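Local coordinates for protein Serpin48 (PDB 3OZQ) that is a serpin that specifically inhibits the serine protease SPE in the innate immunity of the beetle Tenebrio molitor, at residues D200-D205 with V266-F271; A173-P178 with I319-E324. One frame throughout, in Å; residues are numbered along the deposited sequence.

Interaction 1 of 2, residues D200-D205 with V266-F271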
loop_
_atom_site.group_PDB
_atom_site.type_symbol
_atom_site.label_atom_id
_atom_site.label_comp_id
_atom_site.label_asym_id
_atom_site.label_seq_id
_atom_site.Cartn_x
_atom_site.Cartn_y
_atom_site.Cartn_z
ATOM N N ASP A 200 15.049 -14.651 -13.086
ATOM C CA ASP A 200 15.214 -15.528 -11.939
ATOM C C ASP A 200 13.853 -15.971 -11.418
ATOM O O ASP A 200 12.987 -15.140 -11.131
ATOM C CB ASP A 200 15.994 -14.786 -10.858
ATOM C CG ASP A 200 17.363 -14.337 -11.342
ATOM O OD1 ASP A 200 18.081 -15.182 -11.918
ATOM O OD2 ASP A 200 17.713 -13.143 -11.176
ATOM N N THR A 201 13.671 -17.283 -11.304
ATOM C CA THR A 201 12.401 -17.849 -10.904
ATOM C C THR A 201 12.624 -18.887 -9.805
ATOM O O THR A 201 13.563 -19.679 -9.867
ATOM C CB THR A 201 11.675 -18.455 -12.127
ATOM O OG1 THR A 201 11.399 -17.411 -13.075
ATOM C CG2 THR A 201 10.372 -19.124 -11.719
ATOM N N MET A 202 11.766 -18.855 -8.789
ATOM C CA MET A 202 11.875 -19.724 -7.626
ATOM C C MET A 202 10.837 -20.834 -7.714
ATOM O O MET A 202 9.764 -20.631 -8.274
ATOM C CB MET A 202 11.638 -18.926 -6.336
ATOM C CG MET A 202 12.301 -17.565 -6.281
ATOM S SD MET A 202 11.959 -16.735 -4.701
ATOM C CE MET A 202 10.188 -16.513 -4.835
ATOM N N TYR A 203 11.142 -21.992 -7.134
ATOM C CA TYR A 203 10.286 -23.163 -7.286
ATOM C C TYR A 203 9.980 -23.861 -5.966
ATOM O O TYR A 203 10.877 -24.155 -5.182
ATOM C CB TYR A 203 10.905 -24.157 -8.299
ATOM C CG TYR A 203 10.946 -23.611 -9.706
ATOM C CD1 TYR A 203 9.930 -23.902 -10.612
ATOM C CD2 TYR A 203 11.984 -22.786 -10.122
ATOM C CE1 TYR A 203 9.951 -23.397 -11.892
ATOM C CE2 TYR A 203 12.011 -22.271 -11.399
ATOM C CZ TYR A 203 10.990 -22.579 -12.278
ATOM O OH TYR A 203 11.005 -22.048 -13.541
ATOM N N LEU A 204 8.700 -24.129 -5.733
ATOM C CA LEU A 204 8.265 -24.871 -4.554
ATOM C C LEU A 204 7.227 -25.903 -4.957
ATOM O O LEU A 204 6.181 -25.553 -5.499
ATOM C CB LEU A 204 7.661 -23.923 -3.515
ATOM C CG LEU A 204 8.168 -23.972 -2.076
ATOM C CD1 LEU A 204 7.329 -23.037 -1.178
ATOM C CD2 LEU A 204 8.160 -25.386 -1.543
ATOM N N ASP A 205 7.513 -27.173 -4.675
ATOM C CA ASP A 205 6.661 -28.276 -5.119
ATOM C C ASP A 205 5.880 -28.974 -4.012
ATOM O O ASP A 205 6.260 -28.944 -2.840
ATOM C CB ASP A 205 7.494 -29.334 -5.848
ATOM C CG ASP A 205 8.220 -28.782 -7.051
ATOM O OD1 ASP A 205 7.673 -27.872 -7.714
ATOM O OD2 ASP A 205 9.340 -29.265 -7.327
ATOM N N VAL A 266 4.463 -24.386 -7.346
ATOM C CA VAL A 266 4.486 -22.961 -7.621
ATOM C C VAL A 266 5.783 -22.512 -8.268
ATOM O O VAL A 266 6.873 -22.861 -7.818
ATOM C CB VAL A 266 4.265 -22.130 -6.340
ATOM C CG1 VAL A 266 3.077 -22.676 -5.548
ATOM C CG2 VAL A 266 5.517 -22.146 -5.499
ATOM N N ALA A 267 5.652 -21.723 -9.323
ATOM C CA ALA A 267 6.805 -21.089 -9.948
ATOM C C ALA A 267 6.609 -19.588 -9.874
ATOM O O ALA A 267 5.770 -19.035 -10.588
ATOM C CB ALA A 267 6.945 -21.522 -11.399
ATOM N N LEU A 268 7.387 -18.941 -9.013
ATOM C CA LEU A 268 7.232 -17.512 -8.766
ATOM C C LEU A 268 8.545 -16.824 -9.009
ATOM O O LEU A 268 9.523 -17.122 -8.340
ATOM C CB LEU A 268 6.817 -17.270 -7.314
ATOM C CG LEU A 268 6.563 -15.806 -6.932
ATOM C CD1 LEU A 268 5.251 -15.358 -7.545
ATOM C CD2 LEU A 268 6.543 -15.663 -5.421
ATOM N N PRO A 269 8.569 -15.888 -9.963
ATOM C CA PRO A 269 9.754 -15.069 -10.205
ATOM C C PRO A 269 10.096 -14.257 -8.969
ATOM O O PRO A 269 9.197 -13.856 -8.205
ATOM C CB PRO A 269 9.302 -14.101 -11.307
ATOM C CG PRO A 269 8.065 -14.701 -11.891
ATOM C CD PRO A 269 7.422 -15.481 -10.790
ATOM N N LYS A 270 11.373 -13.975 -8.763
ATOM C CA LYS A 270 11.671 -12.947 -7.781
ATOM C C LYS A 270 11.387 -11.581 -8.397
ATOM O O LYS A 270 11.485 -11.395 -9.608
ATOM C CB LYS A 270 13.093 -13.069 -7.234
ATOM C CG LYS A 270 14.195 -13.054 -8.269
ATOM C CD LYS A 270 15.528 -13.314 -7.592
ATOM C CE LYS A 270 15.431 -14.512 -6.670
ATOM N NZ LYS A 270 16.532 -14.489 -5.668
ATOM N N PHE A 271 10.978 -10.624 -7.576
ATOM C CA PHE A 271 10.678 -9.312 -8.107
ATOM C C PHE A 271 10.866 -8.211 -7.080
ATOM O O PHE A 271 10.699 -8.416 -5.881
ATOM C CB PHE A 271 9.284 -9.248 -8.758
ATOM C CG PHE A 271 8.130 -9.537 -7.813
ATOM C CD1 PHE A 271 7.671 -10.833 -7.624
ATOM C CD2 PHE A 271 7.487 -8.506 -7.145
ATOM C CE1 PHE A 271 6.600 -11.100 -6.778
ATOM C CE2 PHE A 271 6.410 -8.768 -6.299
ATOM C CZ PHE A 271 5.973 -10.065 -6.109
#
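Met202 and Leu268 are a hydrogen-bonded pair, as are Leu204 and Val266, in two antiparallel strands whose N-to-C directions differ by 153°. In the serpin fold this pairing joins the central strands of sheet C. Each pair makes two backbone bonds, from Met202 N to Leu268 O at 2.9 Å and from Val266 N to Leu204 O at 2.8 Å, each with its reciprocal. Past the proline, Lys270 N adds a longer bond to Asp200 O (3.1 Å).

Apolar contacts lie on both faces. On the face of Met202 and Leu268 the two side chains run side by side; the bend at chi3 (-65°) turns the methyl of Met202 back, setting CE 3.8 Å from Leu268 CD2. Next along, Leu204 CB presses on Val266 CG2 at 3.4 Å, tighter than ordinary van der Waals packing. Across the sheet, the Tyr203 ring meets the Ala267 methyl at an oblique angle, CE1 lying 3.6 Å from Ala267 CB, while its hydroxyl is hydrogen-bonded to Ser187 of strand 185-190.

Between Asp200 and Lys270 the side chains touch through carbons, not charges. Lys270 NZ is salt-bridged to Glu323, and Asp200 OD2 stays 5.8 Å from that Lys270 NZ. Chi1 of 56° sets Lys270 CG between its own backbone N and carbonyl carbon, and this brings Lys270 CG and CD each to 3.6 Å from Asp200 CB.

Interaction 2 of 2, residues A173-P178 with I319-E324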
loop_
_atom_site.group_PDB
_atom_site.type_symbol
_atom_site.label_atom_id
_atom_site.label_comp_id
_atom_site.label_asym_id
_atom_site.label_seq_id
_atom_site.Cartn_x
_atom_site.Cartn_y
_atom_site.Cartn_z
ATOM N N ALA A 173 8.410 -9.644 5.978
ATOM C CA ALA A 173 7.802 -10.905 6.392
ATOM C C ALA A 173 8.598 -12.110 5.920
ATOM O O ALA A 173 9.425 -12.014 5.006
ATOM C CB ALA A 173 6.354 -11.011 5.906
ATOM N N LYS A 174 8.346 -13.244 6.563
ATOM C CA LYS A 174 8.993 -14.503 6.210
ATOM C C LYS A 174 7.963 -15.481 5.667
ATOM O O LYS A 174 6.878 -15.623 6.232
ATOM C CB LYS A 174 9.652 -15.127 7.437
ATOM C CG LYS A 174 10.718 -14.285 8.105
ATOM C CD LYS A 174 11.936 -14.078 7.222
ATOM C CE LYS A 174 13.009 -13.317 7.993
ATOM N NZ LYS A 174 14.261 -13.109 7.202
ATOM N N TRP A 175 8.304 -16.165 4.574
ATOM C CA TRP A 175 7.463 -17.241 4.076
ATOM C C TRP A 175 7.301 -18.297 5.171
ATOM O O TRP A 175 8.260 -18.639 5.849
ATOM C CB TRP A 175 8.100 -17.906 2.848
ATOM C CG TRP A 175 8.209 -17.034 1.615
ATOM C CD1 TRP A 175 9.342 -16.770 0.892
ATOM C CD2 TRP A 175 7.139 -16.353 0.946
ATOM N NE1 TRP A 175 9.042 -15.957 -0.180
ATOM C CE2 TRP A 175 7.696 -15.686 -0.166
ATOM C CE3 TRP A 175 5.762 -16.239 1.180
ATOM C CZ2 TRP A 175 6.922 -14.908 -1.038
ATOM C CZ3 TRP A 175 4.993 -15.459 0.309
ATOM C CH2 TRP A 175 5.575 -14.814 -0.784
ATOM N N LEU A 176 6.089 -18.802 5.345
ATOM C CA LEU A 176 5.871 -19.951 6.220
ATOM C C LEU A 176 6.620 -21.164 5.662
ATOM O O LEU A 176 7.180 -21.969 6.406
ATOM C CB LEU A 176 4.380 -20.260 6.323
ATOM C CG LEU A 176 3.976 -21.479 7.155
ATOM C CD1 LEU A 176 4.498 -21.352 8.575
ATOM C CD2 LEU A 176 2.462 -21.642 7.141
ATOM N N VAL A 177 6.625 -21.273 4.338
ATOM C CA VAL A 177 7.392 -22.294 3.641
ATOM C C VAL A 177 8.228 -21.592 2.593
ATOM O O VAL A 177 7.734 -21.253 1.517
ATOM C CB VAL A 177 6.476 -23.309 2.937
ATOM C CG1 VAL A 177 7.296 -24.449 2.351
ATOM C CG2 VAL A 177 5.412 -23.832 3.902
ATOM N N PRO A 178 9.499 -21.348 2.912
ATOM C CA PRO A 178 10.403 -20.641 2.007
ATOM C C PRO A 178 10.718 -21.443 0.742
ATOM O O PRO A 178 10.537 -22.663 0.719
ATOM C CB PRO A 178 11.665 -20.452 2.853
ATOM C CG PRO A 178 11.595 -21.532 3.895
ATOM C CD PRO A 178 10.139 -21.687 4.195
ATOM N N ILE A 319 8.747 -3.203 -2.521
ATOM C CA ILE A 319 8.648 -4.591 -2.113
ATOM C C ILE A 319 9.766 -5.354 -2.808
ATOM O O ILE A 319 10.117 -5.077 -3.967
ATOM C CB ILE A 319 7.307 -5.209 -2.501
ATOM C CG1 ILE A 319 7.179 -6.619 -1.895
ATOM C CG2 ILE A 319 7.186 -5.258 -4.025
ATOM C CD1 ILE A 319 5.823 -7.265 -2.108
ATOM N N ASP A 320 10.350 -6.289 -2.081
ATOM C CA ASP A 320 11.461 -7.046 -2.612
ATOM C C ASP A 320 11.195 -8.505 -2.282
ATOM O O ASP A 320 11.269 -8.919 -1.123
ATOM C CB ASP A 320 12.777 -6.547 -2.011
ATOM C CG ASP A 320 13.992 -7.078 -2.751
ATOM O OD1 ASP A 320 15.103 -6.545 -2.528
ATOM O OD2 ASP A 320 13.833 -8.026 -3.559
ATOM N N VAL A 321 10.831 -9.277 -3.301
ATOM C CA VAL A 321 10.357 -10.633 -3.072
ATOM C C VAL A 321 11.433 -11.629 -3.436
ATOM O O VAL A 321 11.923 -11.638 -4.557
ATOM C CB VAL A 321 9.070 -10.924 -3.854
ATOM C CG1 VAL A 321 8.728 -12.385 -3.772
ATOM C CG2 VAL A 321 7.924 -10.084 -3.294
ATOM N N SER A 322 11.795 -12.462 -2.468
ATOM C CA SER A 322 12.885 -13.412 -2.642
ATOM C C SER A 322 12.555 -14.764 -2.004
ATOM O O SER A 322 11.410 -15.024 -1.621
ATOM C CB SER A 322 14.165 -12.836 -2.045
ATOM O OG SER A 322 14.015 -12.717 -0.641
ATOM N N GLU A 323 13.561 -15.625 -1.882
ATOM C CA GLU A 323 13.324 -16.991 -1.406
ATOM C C GLU A 323 12.855 -17.093 0.053
ATOM O O GLU A 323 12.041 -17.953 0.378
ATOM C CB GLU A 323 14.552 -17.873 -1.642
ATOM C CG GLU A 323 14.820 -18.154 -3.110
ATOM C CD GLU A 323 15.863 -17.230 -3.717
ATOM O OE1 GLU A 323 16.523 -17.651 -4.691
ATOM O OE2 GLU A 323 16.027 -16.086 -3.233
ATOM N N GLU A 324 13.346 -16.216 0.925
ATOM C CA GLU A 324 12.929 -16.261 2.331
ATOM C C GLU A 324 11.651 -15.481 2.631
ATOM O O GLU A 324 10.983 -15.743 3.630
ATOM C CB GLU A 324 14.050 -15.802 3.263
ATOM C CG GLU A 324 14.753 -16.952 3.992
ATOM C CD GLU A 324 13.818 -17.747 4.914
ATOM O OE1 GLU A 324 14.112 -18.935 5.179
ATOM O OE2 GLU A 324 12.796 -17.187 5.378
#
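Trp175 meets the loop 322-324 with two N-H groups. Its backbone N donates to Glu324 O at 2.9 Å, and its indole NE1 donates to Ser322 O, also at 2.9 Å. The second bond runs nearly along the C=O axis (166°), with the oxygen in the indole plane. Chi1 of -66° puts the tryptophan CG anti to its own carbonyl carbon, which, with the turn about CB-CG, points the pyrrole edge at the loop carbonyls: CD1 comes within 3.0 Å of Glu323 O, near the ring plane. Beyond NE1, on the benzene part of the indole, Trp175 CZ2 touches Val321 CG1 at 4.1 Å, the side chains crossing at about a right angle.

This is the breach of the serpin fold, between strands 163-174 and 310-321 of sheet A, where the hinge of the reactive centre loop begins. Phe226 stacks on the indole and Phe179 meets it edge-to-face. An alanine in place of Trp175 would probably leave Ser322 O without this donor and open a gap between Val321 and the two phenylalanines.

Glu324 starts away from the contact but folds back, its chi1 (-104°) off a staggered value and its chain bent at chi2. Its carboxylate thus reaches the pyrrolidine ring, OE1 lying 3.7 Å from Pro178 CB. Glu324 OE2 packs on Lys174 CD at 3.7 Å, while Lys174 NZ is 4.7 Å from that OE2, beyond salt-bridge contact.

How the interactions relate
Interactions 1 and 2 have centres about 11 Å apart and touch, with interaction 1 nested along the chain inside the loop that interaction 2 closes. Strand 260-278 carries the join: it leaves sheet C after Pro269, is interrupted at Lys270, and continues into sheet A from Phe271, whose O lies 2.7 Å from Val321 N in a probable hydrogen bond. A salt bridge reinforces this, Lys270 NZ lying 3.0 Å from Glu323 OE2. A further seam is packing, Leu204 CD1 being 3.3 Å from Val177 O. By analogy with other serpins, the pair links sheet C to the breach, where reactive-loop insertion starts; the antiparallel pairing of 325-326 with 163-174 is consistent with a partly inserted hinge.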